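ABC transporter substrate-binding protein (Rhizobium radiobacter, PDB 6TFS) probably serves as the solute-binding component of an ABC importer of solute-binding protein family 5, and here holds a sugar–glutamate conjugate. Local coordinates at residues L250-I255 with A454-E459; L396-H401 with Q411-S416. All coordinates share one frame; numbering follows the deposited sequence.

Contact 1. Residues L250-I255 with A454-E459. With N7T ((2~{S})-2-[[(3~{S},4~{R},5~{R})-3,4,5,6-tetrakis(oxidanyl)-2-oxidanylidene-hexyl]amino]pentanedioic acid), chain C.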
# COMPACT_ATOMS: atom_id res chain seq x y z
N LEU A 250 -6.35 0.81 -5.65
CA LEU A 250 -7.11 1.83 -6.37
C LEU A 250 -6.22 2.96 -6.93
O LEU A 250 -5.44 3.56 -6.20
CB LEU A 250 -8.25 2.39 -5.50
CG LEU A 250 -9.06 3.57 -6.09
CD1 LEU A 250 -9.81 3.18 -7.38
CD2 LEU A 250 -10.01 4.14 -5.06
N ASN A 251 -6.41 3.26 -8.22
CA ASN A 251 -5.73 4.34 -8.92
C ASN A 251 -6.67 5.51 -9.05
O ASN A 251 -7.82 5.35 -9.45
CB ASN A 251 -5.27 3.90 -10.30
CG ASN A 251 -4.43 2.66 -10.29
OD1 ASN A 251 -3.26 2.69 -9.91
ND2 ASN A 251 -4.96 1.56 -10.77
N LEU A 252 -6.17 6.70 -8.68
CA LEU A 252 -6.92 7.94 -8.77
C LEU A 252 -6.04 9.04 -9.33
O LEU A 252 -4.82 9.02 -9.13
CB LEU A 252 -7.41 8.41 -7.38
CG LEU A 252 -8.42 7.52 -6.63
CD1 LEU A 252 -7.79 6.96 -5.36
CD2 LEU A 252 -9.68 8.31 -6.29
N LEU A 253 -6.67 10.03 -9.99
CA LEU A 253 -6.01 11.26 -10.38
C LEU A 253 -6.32 12.25 -9.25
O LEU A 253 -7.46 12.67 -9.12
CB LEU A 253 -6.51 11.81 -11.74
CG LEU A 253 -6.10 11.03 -12.99
CD1 LEU A 253 -6.98 11.44 -14.17
CD2 LEU A 253 -4.60 11.20 -13.30
N HIS A 254 -5.33 12.55 -8.41
CA HIS A 254 -5.47 13.49 -7.29
C HIS A 254 -5.10 14.87 -7.84
O HIS A 254 -3.96 15.08 -8.26
CB HIS A 254 -4.57 13.10 -6.11
CG HIS A 254 -4.92 11.77 -5.52
ND1 HIS A 254 -5.86 11.65 -4.51
CD2 HIS A 254 -4.44 10.54 -5.82
CE1 HIS A 254 -5.90 10.36 -4.23
NE2 HIS A 254 -5.06 9.66 -4.99
N ILE A 255 -6.08 15.77 -7.91
CA ILE A 255 -5.88 17.10 -8.48
C ILE A 255 -5.61 18.11 -7.37
O ILE A 255 -6.46 18.27 -6.50
CB ILE A 255 -7.13 17.55 -9.28
CG1 ILE A 255 -7.59 16.50 -10.33
CG2 ILE A 255 -6.91 18.92 -9.92
CD1 ILE A 255 -9.08 16.73 -10.81
N ALA A 454 -10.37 14.26 -6.28
CA ALA A 454 -9.76 13.11 -6.90
C ALA A 454 -10.73 12.42 -7.85
O ALA A 454 -11.93 12.38 -7.59
CB ALA A 454 -9.27 12.13 -5.84
N ILE A 455 -10.21 11.93 -8.97
CA ILE A 455 -11.00 11.24 -9.97
C ILE A 455 -10.63 9.76 -9.91
O ILE A 455 -9.49 9.41 -10.20
CB ILE A 455 -10.81 11.82 -11.40
CG1 ILE A 455 -11.11 13.34 -11.44
CG2 ILE A 455 -11.64 11.03 -12.43
CD1 ILE A 455 -10.53 14.05 -12.66
N PRO A 456 -11.60 8.89 -9.53
CA PRO A 456 -11.30 7.45 -9.48
C PRO A 456 -11.18 6.83 -10.86
O PRO A 456 -11.89 7.21 -11.79
CB PRO A 456 -12.49 6.87 -8.71
CG PRO A 456 -13.61 7.79 -8.98
CD PRO A 456 -13.01 9.17 -9.17
N LEU A 457 -10.27 5.87 -10.98
CA LEU A 457 -10.10 5.15 -12.23
C LEU A 457 -10.44 3.70 -11.96
O LEU A 457 -11.56 3.42 -11.55
CB LEU A 457 -8.68 5.37 -12.80
CG LEU A 457 -8.26 6.85 -12.90
CD1 LEU A 457 -6.79 6.99 -13.06
CD2 LEU A 457 -9.01 7.58 -13.99
N THR A 458 -9.48 2.81 -12.10
CA THR A 458 -9.69 1.40 -11.84
C THR A 458 -8.90 0.97 -10.62
O THR A 458 -7.91 1.61 -10.24
CB THR A 458 -9.23 0.56 -13.04
OG1 THR A 458 -7.93 1.02 -13.44
CG2 THR A 458 -10.21 0.64 -14.21
N GLU A 459 -9.33 -0.12 -10.03
CA GLU A 459 -8.58 -0.77 -8.98
C GLU A 459 -8.07 -2.09 -9.59
O GLU A 459 -8.72 -2.67 -10.46
CB GLU A 459 -9.39 -0.98 -7.69
CG GLU A 459 -10.53 -1.98 -7.80
CD GLU A 459 -11.39 -2.10 -6.56
OE1 GLU A 459 -11.16 -1.36 -5.58
OE2 GLU A 459 -12.30 -2.96 -6.57
OAN N7T C . -1.75 0.13 -13.23
CAM N7T C . -1.42 0.85 -12.07
CAL N7T C . -0.69 -0.08 -11.13
OAT N7T C . 0.60 -0.36 -11.63
CAK N7T C . -0.63 0.49 -9.70
OAS N7T C . -1.92 0.50 -9.12
CAJ N7T C . 0.32 -0.29 -8.81
OAR N7T C . -0.06 -1.63 -8.65
CAI N7T C . 0.40 0.21 -7.37
OAQ N7T C . -0.61 0.58 -6.74
CAH N7T C . 1.78 0.14 -6.71
N N7T C . 1.70 0.21 -5.26
CA N7T C . 1.96 1.56 -4.78
C N7T C . 3.31 2.10 -5.20
O N7T C . 4.33 1.41 -5.12
CB N7T C . 1.80 1.56 -3.27
CG N7T C . 1.81 3.00 -2.67
CD N7T C . 1.47 3.10 -1.22
OE1 N7T C . 1.40 4.23 -0.70
OE2 N7T C . 1.25 2.08 -0.51
OXT N7T C . 3.37 3.27 -5.64
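T458 O is gripped twice by N251, whose backbone N and side-chain ND2 approach the carbonyl from opposite faces of its plane. N251 N donates to T458 O over 3.0 Å at 161°. N251 ND2, also 3.0 Å from T458 O, makes a more bent bond and sits above the carbonyl plane. With chi1 at -54°, N251 CG lies beside its own backbone N, which folds the amide back over the same acceptor; N460 takes a second bond from ND2. The amide's other end faces the ligand, where N7T OAS donates to N251 OD1 over 2.7 Å. The strands run antiparallel with a beta bulge: L250 pairs with E459 but L252 with P456, so 454-459 carries one extra residue. L457 N closes the bulge onto N251 O at 2.9 Å. Beyond it L253 and I455 exchange two backbone bonds, and the methyls I255 CD1 and I455 CD1 meet at 3.6 Å. L252 CD2 lies 3.9 Å from A454 CB. On its other edge 250-255 bonds to strand 381-386 through A386, Y384 and V382. Helix 392-400 packs on the L250, L252 and A454 face, helix 340-353 on that of L253 and L457.

Contact 2. Residues L396-H401 with Q411-S416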
# COMPACT_ATOMS: atom_id res chain seq x y z
N LEU A 396 -9.59 7.47 3.64
CA LEU A 396 -10.15 8.82 3.77
C LEU A 396 -9.21 9.79 4.48
O LEU A 396 -9.00 10.89 3.97
CB LEU A 396 -11.55 8.82 4.43
CG LEU A 396 -12.70 8.16 3.64
CD1 LEU A 396 -13.93 7.97 4.50
CD2 LEU A 396 -13.06 8.95 2.38
N THR A 397 -8.64 9.39 5.63
CA THR A 397 -7.72 10.24 6.39
C THR A 397 -6.45 10.54 5.62
O THR A 397 -6.10 11.71 5.46
CB THR A 397 -7.41 9.64 7.78
OG1 THR A 397 -8.62 9.54 8.51
CG2 THR A 397 -6.38 10.46 8.57
N GLN A 398 -5.77 9.50 5.15
CA GLN A 398 -4.48 9.61 4.46
C GLN A 398 -4.53 10.39 3.16
O GLN A 398 -3.66 11.20 2.90
CB GLN A 398 -3.88 8.22 4.26
CG GLN A 398 -3.54 7.53 5.57
CD GLN A 398 -2.94 6.18 5.33
OE1 GLN A 398 -2.22 5.96 4.35
NE2 GLN A 398 -3.21 5.25 6.22
N PHE A 399 -5.59 10.20 2.37
CA PHE A 399 -5.70 10.86 1.08
C PHE A 399 -6.53 12.13 1.06
O PHE A 399 -6.30 12.93 0.15
CB PHE A 399 -6.25 9.87 0.04
CG PHE A 399 -5.28 8.79 -0.38
CD1 PHE A 399 -4.36 9.01 -1.40
CD2 PHE A 399 -5.28 7.55 0.26
CE1 PHE A 399 -3.48 8.00 -1.80
CE2 PHE A 399 -4.39 6.54 -0.14
CZ PHE A 399 -3.49 6.78 -1.17
N TYR A 400 -7.52 12.31 1.96
CA TYR A 400 -8.46 13.44 1.82
C TYR A 400 -8.68 14.31 3.04
O TYR A 400 -9.30 15.36 2.89
CB TYR A 400 -9.82 12.94 1.29
CG TYR A 400 -9.69 11.99 0.11
CD1 TYR A 400 -9.16 12.42 -1.11
CD2 TYR A 400 -10.05 10.65 0.23
CE1 TYR A 400 -8.98 11.53 -2.17
CE2 TYR A 400 -9.90 9.76 -0.84
CZ TYR A 400 -9.37 10.21 -2.04
OH TYR A 400 -9.21 9.34 -3.09
N HIS A 401 -8.17 13.94 4.23
CA HIS A 401 -8.28 14.81 5.40
C HIS A 401 -7.25 15.94 5.25
O HIS A 401 -6.11 15.68 4.84
CB HIS A 401 -8.07 14.04 6.71
CG HIS A 401 -8.49 14.82 7.92
ND1 HIS A 401 -7.69 15.83 8.45
CD2 HIS A 401 -9.62 14.72 8.65
CE1 HIS A 401 -8.36 16.31 9.48
NE2 HIS A 401 -9.53 15.66 9.65
N GLN A 411 1.66 15.68 7.00
CA GLN A 411 1.36 15.20 5.64
C GLN A 411 1.42 13.69 5.47
O GLN A 411 2.25 13.00 6.07
CB GLN A 411 2.23 15.88 4.56
CG GLN A 411 3.71 15.43 4.53
CD GLN A 411 4.46 15.98 3.35
OE1 GLN A 411 4.38 17.16 3.02
NE2 GLN A 411 5.22 15.13 2.68
N VAL A 412 0.51 13.18 4.64
CA VAL A 412 0.49 11.77 4.28
C VAL A 412 0.48 11.72 2.76
O VAL A 412 1.52 12.00 2.15
CB VAL A 412 -0.63 10.90 4.96
CG1 VAL A 412 -0.31 9.41 4.83
CG2 VAL A 412 -0.81 11.26 6.44
N VAL A 413 -0.68 11.45 2.15
CA VAL A 413 -0.82 11.31 0.70
C VAL A 413 -1.98 12.14 0.15
O VAL A 413 -2.57 11.80 -0.87
CB VAL A 413 -0.89 9.81 0.29
CG1 VAL A 413 0.50 9.18 0.29
CG2 VAL A 413 -1.83 9.02 1.19
N ASN A 414 -2.31 13.25 0.84
CA ASN A 414 -3.35 14.15 0.36
C ASN A 414 -2.70 15.11 -0.66
O ASN A 414 -2.34 16.25 -0.34
CB ASN A 414 -4.10 14.84 1.51
CG ASN A 414 -5.25 15.73 1.09
OD1 ASN A 414 -5.53 15.94 -0.10
ND2 ASN A 414 -5.96 16.28 2.06
N PHE A 415 -2.56 14.63 -1.91
CA PHE A 415 -1.96 15.37 -3.02
C PHE A 415 -2.91 16.41 -3.59
O PHE A 415 -2.46 17.38 -4.20
CB PHE A 415 -1.49 14.40 -4.13
CG PHE A 415 -0.49 13.37 -3.64
CD1 PHE A 415 0.81 13.73 -3.33
CD2 PHE A 415 -0.85 12.02 -3.55
CE1 PHE A 415 1.72 12.79 -2.84
CE2 PHE A 415 0.07 11.07 -3.09
CZ PHE A 415 1.35 11.46 -2.73
N SER A 416 -4.22 16.20 -3.40
CA SER A 416 -5.26 17.08 -3.89
C SER A 416 -5.45 18.33 -3.03
O SER A 416 -6.03 19.30 -3.51
CB SER A 416 -6.58 16.33 -4.07
OG SER A 416 -7.18 15.93 -2.85
O HOH W 1 -5.74 13.53 -2.45
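N414 ND2 reaches H401 O from above the carbonyl plane, 69° out of it, although the bond is only 2.8 Å long. The acceptor does lie in the amide plane of N414, and the extended first torsion (chi1 -177°) carries the amide across to the end of the helix; C418 O also accepts from ND2. N414 itself centres an inverse gamma turn. Before it, V413 CG2 stands over the middle of the F399 ring, 3.5 Å from the centroid and 7° off the ring normal, a CH-pi contact; Y395 stacks on the same ring. With an alanine at F399, V413 CG2 would probably lose the ring face it rests on and Y395 its stacking partner. V412 CG1 lies 3.8 Å from Q398 CB and crosses that chain obliquely, while the Q398 amide bonds R388, a ligand-binding arginine. Along the backbone, V413 N donates to Q398 O over 3.1 Å. Water 1 donates to F399 O at 2.7 Å and accepts from S416 N at 3.2 Å, and N414 CA gives F399 O a further CH...O contact. Carbonyl oxygens around the helix C-terminus thus receive their donors from the loop, partly through water, within a buried interface.

Coming from the N terminus, the chain reaches contact 1 at the end of strand 240-255, which supplies 250-255, and returns after 198 intervening residues as 454-459, so contact 1 closes, by a pairing in the mixed sheet, a long excursion that is more helix than strand. Contact 2 is nested inside it, closing a short loop of nine residues between helix 392-400 and the segment leading to helix 422-430. Their centres are about 13 Å apart, yet they touch: I255 O is 3.1 Å from S416 CB, and the rings of H254 and F399 meet at about 15° between planes. Helix and loop are thereby tied to the sheet. C418 and C453, magnesium-binding residues, follow 411-416 and precede 454-459 respectively, near this junction.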